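Local coordinates for pleckstrin homology domain (Shewanella amazonensis SB2B, PDB 3HSA), which is of unknown function but belongs to the bacterial pleckstrin homology domain family, which points to a probable prokaryotic origin of the PH domain, at residues P26-G29 / D30-L34. Numbering follows the deposited sequence.
Sequences PILG and DNEEL
G29 and E32 are the first and last residues of a type I beta turn and meet through two hydrogen bonds. The backbone one, from E32 N to G29 O at 3.1 Å, is weak, with an N-H...O angle of 133°. The second is straighter, at 161°, and runs from G29 N to E32 OE1 over 2.9 Å. OE1 accepts it through the anti lone pair, the one facing away from OE2. The E32 side chain reaches back across the turn because CG stands anti to the backbone N (chi1 -172°) and the chain beyond it is extended.

The other oxygen, OE2, accepts a hydrogen bond from T48 and forms a salt bridge with R51, whose guanidinium also bonds the carbonyl of I27.

L28 packs against the carboxylate of E32, crossing that side chain at about a right angle, with CD2 3.8 Å from E32 CD. The apolar contact is made by its other methyl: L28 CD1 meets L34 CD2 at 3.7 Å. L34 also packs on V46 and T48 of strand 44-48. The turn sits in the loop that joins helix 21-24 to strand 34-37, an outermost strand of the four-stranded sheet within this chain. At one corner, D30 makes a weak, long ion pair with R122 of a second subunit.

With an alanine in place of E32, the G29 amide would probably lose its acceptor, and R51 and T48 their carboxylate partner. One carboxylate ties the G29 amide to R51 and T48, so it holds the turn to the sheet, and the arginine beside it probably favours its ionised form.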
loop_
_atom_site.group_PDB
_atom_site.type_symbol
_atom_site.label_atom_id
_atom_site.label_comp_id
_atom_site.label_asym_id
_atom_site.label_seq_id
_atom_site.Cartn_x
_atom_site.Cartn_y
_atom_site.Cartn_z
ATOM N N PRO A 26 -19.247 13.711 19.836
ATOM C CA PRO A 26 -18.452 12.964 20.821
ATOM C C PRO A 26 -17.335 12.050 20.252
ATOM O O PRO A 26 -16.387 11.725 20.982
ATOM C CB PRO A 26 -19.506 12.115 21.546
ATOM C CG PRO A 26 -20.794 12.885 21.380
ATOM C CD PRO A 26 -20.673 13.369 19.955
ATOM N N ILE A 27 -17.444 11.655 18.973
ATOM C CA ILE A 27 -16.441 10.830 18.319
ATOM C C ILE A 27 -15.642 11.546 17.213
ATOM O O ILE A 27 -14.808 10.934 16.536
ATOM C CB ILE A 27 -17.060 9.500 17.818
ATOM C CG1 ILE A 27 -18.072 9.713 16.711
ATOM C CG2 ILE A 27 -17.699 8.741 19.018
ATOM C CD1 ILE A 27 -18.484 8.435 16.023
ATOM N N LEU A 28 -15.855 12.840 17.050
ATOM C CA LEU A 28 -15.129 13.600 16.052
ATOM C C LEU A 28 -13.925 14.243 16.715
ATOM O O LEU A 28 -13.992 14.555 17.875
ATOM C CB LEU A 28 -16.010 14.672 15.427
ATOM C CG LEU A 28 -17.249 14.194 14.694
ATOM C CD1 LEU A 28 -18.102 15.407 14.205
ATOM C CD2 LEU A 28 -16.871 13.269 13.532
ATOM N N GLY A 29 -12.833 14.411 15.963
ATOM C CA GLY A 29 -11.651 15.140 16.417
ATOM C C GLY A 29 -12.015 16.586 16.676
ATOM O O GLY A 29 -12.974 17.104 16.098
ATOM N N ASP A 30 -11.309 17.249 17.582
ATOM C CA ASP A 30 -11.651 18.666 17.880
ATOM C C ASP A 30 -11.352 19.536 16.641
ATOM O O ASP A 30 -11.969 20.571 16.443
ATOM C CB ASP A 30 -10.903 19.208 19.107
ATOM C CG ASP A 30 -10.977 18.273 20.303
ATOM O OD1 ASP A 30 -12.061 18.156 20.931
ATOM O OD2 ASP A 30 -9.941 17.648 20.599
ATOM N N ASN A 31 -10.421 19.092 15.802
ATOM C CA ASN A 31 -10.104 19.807 14.562
ATOM C C ASN A 31 -10.862 19.227 13.351
ATOM O O ASN A 31 -10.350 19.307 12.232
ATOM C CB ASN A 31 -8.594 19.739 14.298
ATOM C CG ASN A 31 -7.790 20.382 15.387
ATOM O OD1 ASN A 31 -8.301 21.226 16.149
ATOM N ND2 ASN A 31 -6.517 20.003 15.481
ATOM N N GLU A 32 -12.070 18.671 13.567
ATOM C CA GLU A 32 -12.810 17.990 12.503
ATOM C C GLU A 32 -14.171 18.638 12.326
ATOM O O GLU A 32 -14.825 18.984 13.297
ATOM C CB GLU A 32 -12.940 16.490 12.832
ATOM C CG GLU A 32 -13.537 15.617 11.710
ATOM C CD GLU A 32 -13.443 14.141 12.014
ATOM O OE1 GLU A 32 -13.167 13.769 13.180
ATOM O OE2 GLU A 32 -13.630 13.352 11.080
ATOM N N GLU A 33 -14.577 18.850 11.086
ATOM C CA GLU A 33 -15.902 19.396 10.801
ATOM C C GLU A 33 -16.631 18.552 9.776
ATOM O O GLU A 33 -16.006 17.989 8.877
ATOM C CB GLU A 33 -15.813 20.856 10.317
ATOM C CG GLU A 33 -14.977 21.083 9.102
ATOM C CD GLU A 33 -15.094 22.511 8.564
ATOM O OE1 GLU A 33 -15.081 23.458 9.402
ATOM O OE2 GLU A 33 -15.188 22.673 7.309
ATOM N N LEU A 34 -17.947 18.454 9.918
ATOM C CA LEU A 34 -18.762 17.797 8.921
ATOM C C LEU A 34 -18.860 18.764 7.774
ATOM O O LEU A 34 -19.039 19.946 8.000
ATOM C CB LEU A 34 -20.182 17.480 9.441
ATOM C CG LEU A 34 -20.278 16.601 10.692
ATOM C CD1 LEU A 34 -21.740 16.133 10.882
ATOM C CD2 LEU A 34 -19.291 15.428 10.666
#